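Local coordinates for protein five-membered-cyclitol-phosphate synthase (Streptomyces citricolor, PDB 6K96) that binds nicotinamide-adenine-dinucleotide and a sodium ion and belongs to the myo-inositol-1-phosphate synthase family, at residues 4-9 with 54-59; 45-50 with 303-308; 196-201 with 270-275. One frame throughout, in Å; residues are numbered along the deposited sequence.

Interaction 1 (4-9 with 54-59)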
# COMPACT_ATOMS: atom_id res chain seq x y z
N SER B 4 -17.55 18.34 37.51
CA SER B 4 -17.29 18.66 36.09
C SER B 4 -16.28 19.81 35.98
O SER B 4 -16.37 20.76 36.79
CB SER B 4 -18.61 18.94 35.41
OG SER B 4 -18.48 18.99 33.99
N ILE B 5 -15.33 19.71 35.04
CA ILE B 5 -14.38 20.80 34.67
C ILE B 5 -15.12 21.95 33.97
O ILE B 5 -15.72 21.71 32.91
CB ILE B 5 -13.27 20.34 33.72
CG1 ILE B 5 -12.39 19.21 34.27
CG2 ILE B 5 -12.44 21.54 33.32
CD1 ILE B 5 -11.50 18.57 33.19
N ARG B 6 -14.99 23.17 34.50
CA ARG B 6 -15.47 24.41 33.85
C ARG B 6 -14.34 24.89 32.90
O ARG B 6 -13.27 25.40 33.38
CB ARG B 6 -15.93 25.39 34.93
CG ARG B 6 -17.05 24.87 35.83
CD ARG B 6 -17.29 25.67 37.10
NE ARG B 6 -16.15 25.67 38.02
CZ ARG B 6 -15.93 24.84 39.06
NH1 ARG B 6 -16.77 23.86 39.36
NH2 ARG B 6 -14.84 24.98 39.80
N LEU B 7 -14.54 24.71 31.59
CA LEU B 7 -13.43 24.70 30.61
C LEU B 7 -13.63 25.86 29.63
O LEU B 7 -14.71 25.99 29.06
CB LEU B 7 -13.38 23.35 29.89
CG LEU B 7 -12.26 23.19 28.85
CD1 LEU B 7 -10.91 23.04 29.52
CD2 LEU B 7 -12.55 22.02 27.93
N ALA B 8 -12.58 26.68 29.51
CA ALA B 8 -12.55 27.90 28.68
C ALA B 8 -11.65 27.60 27.48
O ALA B 8 -10.71 26.78 27.64
CB ALA B 8 -12.05 29.07 29.48
N VAL B 9 -11.93 28.23 26.35
CA VAL B 9 -11.34 27.83 25.05
C VAL B 9 -10.86 29.08 24.35
O VAL B 9 -11.66 29.98 24.09
CB VAL B 9 -12.39 27.05 24.23
CG1 VAL B 9 -12.18 27.20 22.73
CG2 VAL B 9 -12.46 25.57 24.66
N ASP B 54 -16.79 14.67 31.69
CA ASP B 54 -17.06 15.57 32.84
C ASP B 54 -16.51 16.96 32.52
O ASP B 54 -15.51 17.39 33.16
CB ASP B 54 -16.52 14.94 34.13
CG ASP B 54 -17.31 13.70 34.56
OD1 ASP B 54 -18.51 13.64 34.24
OD2 ASP B 54 -16.73 12.79 35.20
N LEU B 55 -17.17 17.61 31.56
CA LEU B 55 -16.74 18.81 30.80
C LEU B 55 -17.92 19.78 30.69
O LEU B 55 -18.96 19.42 30.07
CB LEU B 55 -16.31 18.37 29.39
CG LEU B 55 -14.96 18.84 28.88
CD1 LEU B 55 -13.90 18.70 29.95
CD2 LEU B 55 -14.56 18.02 27.67
N THR B 56 -17.76 20.99 31.21
CA THR B 56 -18.73 22.08 31.00
C THR B 56 -17.98 23.21 30.30
O THR B 56 -17.06 23.74 30.87
CB THR B 56 -19.40 22.49 32.32
OG1 THR B 56 -18.93 21.66 33.38
CG2 THR B 56 -20.91 22.40 32.27
N PHE B 57 -18.31 23.50 29.05
CA PHE B 57 -17.73 24.64 28.33
C PHE B 57 -18.41 25.89 28.88
O PHE B 57 -19.65 25.93 28.87
CB PHE B 57 -17.95 24.44 26.84
CG PHE B 57 -17.14 23.31 26.26
CD1 PHE B 57 -17.57 22.00 26.39
CD2 PHE B 57 -15.92 23.55 25.65
CE1 PHE B 57 -16.80 20.95 25.93
CE2 PHE B 57 -15.18 22.51 25.13
CZ PHE B 57 -15.62 21.21 25.27
N VAL B 58 -17.65 26.88 29.34
CA VAL B 58 -18.23 28.06 30.06
C VAL B 58 -17.88 29.33 29.28
O VAL B 58 -18.57 30.37 29.45
CB VAL B 58 -17.73 28.09 31.51
CG1 VAL B 58 -18.31 26.91 32.29
CG2 VAL B 58 -16.20 28.11 31.62
N ALA B 59 -16.89 29.23 28.40
CA ALA B 59 -16.23 30.40 27.80
C ALA B 59 -15.54 29.98 26.51
O ALA B 59 -14.94 28.90 26.47
CB ALA B 59 -15.28 31.00 28.81
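L7 and F57 form the apolar centre of a contact between adjacent parallel strands of the Rossmann fold, 5-10 and 55-62, whose chain connection includes helix 14-31. CG of L7 is anti to the backbone N (chi1 -179°), and the side chain runs beside F57 in the same direction, its CD2 3.9 Å from F57 CE2. V9 CG2 meets the edge of that ring, 4.1 Å from F57 CE2, while the V9 side chain is about 8 Å from the bound NAD. Beside L7, I5 CD1 reaches L55 CD1 at 4.0 Å. Large apolar residues suit this face because helices 14-31 and 292-313 pack against it; F57 also stacks on F72 and meets F20 edge-to-face.

The opposite face carries R6, A8, T56 and A59. A8 CB and A59 CB are 3.8 Å apart. V58 points toward strand 5-10 and meets R6 CB with CG1; the guanidinium end of R6 turns off to K124, whose O accepts from NE.

Backbone bonds join the strands: T56 N gives to I5 O (2.8 Å, 168°), L7 N to T56 O and V58 N to L7 O, whereas V9 N to A59 O is weak. At the polar edge I5 N donates to D54 O, while D54 OD2 accepts from G51 N and salt-bridges R46 NH1. Short hydroxyls suit this margin: S4 OG and T56 OG1 hydrogen-bond at 2.8 Å, the proton possibly on either oxygen.

Interaction 2 (45-50 with 303-308)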
# COMPACT_ATOMS: atom_id res chain seq x y z
N PRO B 45 -9.44 6.24 32.01
CA PRO B 45 -10.83 6.67 32.06
C PRO B 45 -11.17 7.64 33.19
O PRO B 45 -12.24 8.19 33.16
CB PRO B 45 -11.61 5.37 32.27
CG PRO B 45 -10.67 4.23 31.91
CD PRO B 45 -9.29 4.78 32.19
N ARG B 46 -10.29 7.76 34.18
CA ARG B 46 -10.43 8.80 35.22
C ARG B 46 -9.06 9.35 35.59
O ARG B 46 -8.08 8.59 35.57
CB ARG B 46 -11.25 8.28 36.39
CG ARG B 46 -12.68 8.79 36.27
CD ARG B 46 -13.76 8.05 37.01
NE ARG B 46 -14.99 8.03 36.23
CZ ARG B 46 -15.75 9.09 35.97
NH1 ARG B 46 -15.44 10.28 36.45
NH2 ARG B 46 -16.86 8.94 35.26
N ILE B 47 -9.01 10.66 35.84
CA ILE B 47 -7.82 11.42 36.32
C ILE B 47 -8.31 12.35 37.43
O ILE B 47 -9.22 13.17 37.18
CB ILE B 47 -7.15 12.23 35.21
CG1 ILE B 47 -6.91 11.39 33.95
CG2 ILE B 47 -5.86 12.86 35.73
CD1 ILE B 47 -6.41 12.18 32.74
N GLY B 48 -7.73 12.22 38.62
CA GLY B 48 -8.34 12.76 39.85
C GLY B 48 -9.86 12.69 39.76
O GLY B 48 -10.46 13.76 39.81
N GLY B 49 -10.43 11.48 39.56
CA GLY B 49 -11.88 11.15 39.57
C GLY B 49 -12.67 11.83 38.44
O GLY B 49 -13.91 11.65 38.41
N ILE B 50 -12.00 12.55 37.54
CA ILE B 50 -12.66 13.23 36.38
C ILE B 50 -12.71 12.27 35.21
O ILE B 50 -11.63 11.86 34.74
CB ILE B 50 -11.95 14.51 35.91
CG1 ILE B 50 -11.51 15.39 37.07
CG2 ILE B 50 -12.89 15.23 34.95
CD1 ILE B 50 -10.62 16.49 36.63
N LEU B 303 -4.62 16.16 29.23
CA LEU B 303 -4.01 17.41 29.75
C LEU B 303 -5.05 18.26 30.51
O LEU B 303 -4.70 18.79 31.56
CB LEU B 303 -3.41 18.22 28.58
CG LEU B 303 -2.24 17.56 27.85
CD1 LEU B 303 -1.70 18.51 26.81
CD2 LEU B 303 -1.14 17.15 28.80
N ILE B 304 -6.27 18.44 29.99
CA ILE B 304 -7.24 19.35 30.67
C ILE B 304 -7.61 18.75 32.02
O ILE B 304 -7.91 19.52 32.95
CB ILE B 304 -8.50 19.68 29.87
CG1 ILE B 304 -9.25 18.42 29.45
CG2 ILE B 304 -8.16 20.60 28.71
CD1 ILE B 304 -10.43 18.71 28.57
N ARG B 305 -7.64 17.43 32.15
CA ARG B 305 -8.00 16.80 33.44
C ARG B 305 -6.76 16.87 34.33
O ARG B 305 -6.94 17.02 35.58
CB ARG B 305 -8.47 15.35 33.29
CG ARG B 305 -9.88 15.16 32.75
CD ARG B 305 -9.94 14.05 31.71
NE ARG B 305 -10.02 12.67 32.15
CZ ARG B 305 -9.55 11.61 31.48
NH1 ARG B 305 -8.94 11.71 30.32
NH2 ARG B 305 -9.71 10.41 31.97
N ILE B 306 -5.55 16.77 33.76
CA ILE B 306 -4.32 16.86 34.58
C ILE B 306 -4.34 18.25 35.21
O ILE B 306 -4.13 18.36 36.43
CB ILE B 306 -3.03 16.58 33.81
CG1 ILE B 306 -3.00 15.18 33.19
CG2 ILE B 306 -1.85 16.75 34.74
CD1 ILE B 306 -1.93 15.04 32.12
N ALA B 307 -4.70 19.23 34.38
CA ALA B 307 -4.85 20.67 34.71
C ALA B 307 -5.82 20.85 35.87
O ALA B 307 -5.37 21.30 36.95
CB ALA B 307 -5.32 21.41 33.48
N ALA B 308 -7.10 20.56 35.66
CA ALA B 308 -8.20 20.84 36.62
C ALA B 308 -7.91 20.15 37.95
O ALA B 308 -7.95 20.85 38.98
CB ALA B 308 -9.54 20.47 36.05
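I47 and I50, the end residues of a type I' turn in a tight beta hairpin, clasp R305 of helix 292-313. The turn closes through I50 N to I47 O and I47 N to I50 O, and glycine suits both of its middle positions because G48 and G49 have positive phi.

R305 reaches the hairpin through a bent chain: chi2 (136°) sets CD and chi3 (82°) sets NE, which donates a nearly straight bond to I50 O (3.2 Å, 169°). The acceptor lies in the guanidinium plane, yet NE stands above the plane of the carbonyl. I47 N reaches the same oxygen from the opposite face, so two donors grip I50 O. NH2, on the side facing the hairpin backbone, gives its hydrogen bond to R44 O, and NH1 makes a weak one to I301 O.

The flat face of the guanidinium is used as well. I47 CD1 sits over its centre, 3.4 Å from R305 CZ, and the two side chains cross at about a right angle. I50 runs past the aliphatic stem in the opposite direction, with CG2 3.7 Å from R305 CG, and its CD1 lies 4.2 Å from A308 CB. An arginine suits this place because its methylenes pack against isoleucine while its N-H groups serve backbone carbonyls.

R46 points away from the helix; its NH1 bonds G49 O (2.8 Å), and it forms salt bridges with E36 and D54. Around this contact, I5 of strand 5-10 touches I50, R305 and A308, while Y345 of helix 338-353 touches both I47 and I306.

Interaction 3 (196-201 with 270-275)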
# COMPACT_ATOMS: atom_id res chain seq x y z
N ALA B 196 9.36 4.20 15.25
CA ALA B 196 9.27 2.84 15.80
C ALA B 196 9.84 1.87 14.76
O ALA B 196 10.59 0.94 15.17
CB ALA B 196 7.84 2.49 16.15
N LEU B 197 9.50 2.05 13.49
CA LEU B 197 9.91 1.12 12.42
C LEU B 197 11.40 1.28 12.21
O LEU B 197 12.07 0.26 12.00
CB LEU B 197 9.11 1.35 11.13
CG LEU B 197 7.66 0.86 11.23
CD1 LEU B 197 6.80 1.25 10.03
CD2 LEU B 197 7.63 -0.63 11.45
N LEU B 198 11.90 2.51 12.23
CA LEU B 198 13.35 2.75 12.02
C LEU B 198 14.09 2.16 13.21
O LEU B 198 15.11 1.51 12.96
CB LEU B 198 13.64 4.23 11.78
CG LEU B 198 13.37 4.70 10.35
CD1 LEU B 198 13.51 6.23 10.26
CD2 LEU B 198 14.33 4.04 9.35
N GLY B 199 13.52 2.34 14.41
CA GLY B 199 13.98 1.71 15.67
C GLY B 199 14.24 0.21 15.51
O GLY B 199 15.34 -0.22 15.88
N LEU B 200 13.26 -0.53 14.97
CA LEU B 200 13.27 -1.97 14.69
C LEU B 200 14.46 -2.33 13.82
O LEU B 200 15.20 -3.27 14.23
CB LEU B 200 12.01 -2.37 13.92
CG LEU B 200 10.76 -2.66 14.73
CD1 LEU B 200 9.79 -3.49 13.86
CD2 LEU B 200 11.08 -3.38 16.05
N LEU B 201 14.62 -1.64 12.69
CA LEU B 201 15.72 -1.93 11.74
C LEU B 201 17.08 -1.85 12.43
O LEU B 201 17.94 -2.71 12.12
CB LEU B 201 15.69 -0.99 10.54
CG LEU B 201 14.99 -1.54 9.31
CD1 LEU B 201 13.48 -1.60 9.56
CD2 LEU B 201 15.32 -0.71 8.09
N LEU B 270 4.71 6.11 4.14
CA LEU B 270 6.15 6.05 4.41
C LEU B 270 6.75 4.86 3.67
O LEU B 270 5.99 4.03 3.14
CB LEU B 270 6.43 6.18 5.91
CG LEU B 270 6.05 5.04 6.81
CD1 LEU B 270 7.10 3.94 6.65
CD2 LEU B 270 5.92 5.51 8.27
N ASN B 271 8.03 5.03 3.38
CA ASN B 271 8.90 4.06 2.69
C ASN B 271 10.16 3.91 3.53
O ASN B 271 10.68 4.95 3.97
CB ASN B 271 9.30 4.49 1.28
CG ASN B 271 10.05 3.38 0.59
OD1 ASN B 271 11.26 3.47 0.38
ND2 ASN B 271 9.37 2.28 0.33
N ILE B 272 10.56 2.68 3.78
CA ILE B 272 11.87 2.35 4.42
C ILE B 272 12.51 1.28 3.59
O ILE B 272 11.83 0.38 3.23
CB ILE B 272 11.74 1.90 5.88
CG1 ILE B 272 11.10 2.97 6.76
CG2 ILE B 272 13.11 1.45 6.37
CD1 ILE B 272 10.40 2.40 7.93
N GLU B 273 13.78 1.47 3.25
CA GLU B 273 14.56 0.59 2.37
C GLU B 273 15.77 0.19 3.18
O GLU B 273 16.69 0.97 3.26
CB GLU B 273 14.96 1.29 1.07
CG GLU B 273 13.78 1.59 0.15
CD GLU B 273 12.99 0.37 -0.36
OE1 GLU B 273 13.56 -0.78 -0.46
OE2 GLU B 273 11.76 0.57 -0.66
N GLY B 274 15.74 -0.99 3.78
CA GLY B 274 16.87 -1.52 4.56
C GLY B 274 17.75 -2.40 3.72
O GLY B 274 17.39 -2.76 2.60
N LEU B 275 18.88 -2.77 4.27
CA LEU B 275 19.74 -3.80 3.65
C LEU B 275 20.04 -4.80 4.76
O LEU B 275 20.25 -4.38 5.94
CB LEU B 275 21.01 -3.22 3.02
CG LEU B 275 20.82 -2.03 2.06
CD1 LEU B 275 22.11 -1.22 1.88
CD2 LEU B 275 20.29 -2.50 0.70
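L270 opens the contact by bringing CD1 to within 4.3 Å of L197 CD1, a loose meeting of two branched tips that both also touch L286 of strand 281-291. One residue on, N271 faces away from the helix: its ND2 donates to E273 OE2 (3.1 Å), reaching the anti side of the carboxylate, and also to D285 OD1. Polar residues suit that face, where N271 also packs on K287 of one neighbouring subunit.

I272 turns back towards the helix and is the residue that L197, L198 and L201 share. Its beta-branch divides the work. CG1 stands beside the backbone N (chi1 -60°), and CD1 beyond it lies 3.6 Å from L197 CB. CG2, anti to that N, meets L201 CD2 at 3.5 Å and L198 CD2 at 4.1 Å. L201 slides past I272 in the opposite direction, whereas L198 comes in at a slant.

This is alpha-on-beta packing: helix 190-203 lies on a mixed sheet, the axis of 196-201 running 10.2 Å from that of 270-275 and within 6° of parallel. Helix and strand both fall in the myo-inositol-1-phosphate synthase family region, and strand 265-275 runs antiparallel to both its neighbours, 207-217 and 281-291.

E273 points away again, its OE1 bonded to S283 OG. At G274 no side chain stands between strand and helix, so L201 CD2 comes to 3.9 Å from G274 CA. On the helix, A196 and L200 pack on L200 and A196 of a different neighbouring subunit, whose P40 touches the side chain of L275.

How the interactions relate
Interactions 1 and 2 are neighbours, with centres 12 Å apart, in the Rossmann part of the chain. Their segments alternate in sequence, 4-9, 45-50, 54-59, then 303-308, so the late helix 292-313 returns to pack on the first strands: I5 CG1 lies 3.6 Å from A308 CB, and L55 CD1 3.7 Å from I304 CD1. Interaction 3 comes between the two halves of interaction 2 in sequence, yet its centre is 36 Å from that of interaction 2 and 43 Å from that of interaction 1. It belongs to a separate mixed sheet, across the chain's centre from interaction 1; two neighbouring subunits touch it, whereas no other chain touches interaction 1, near the NAD.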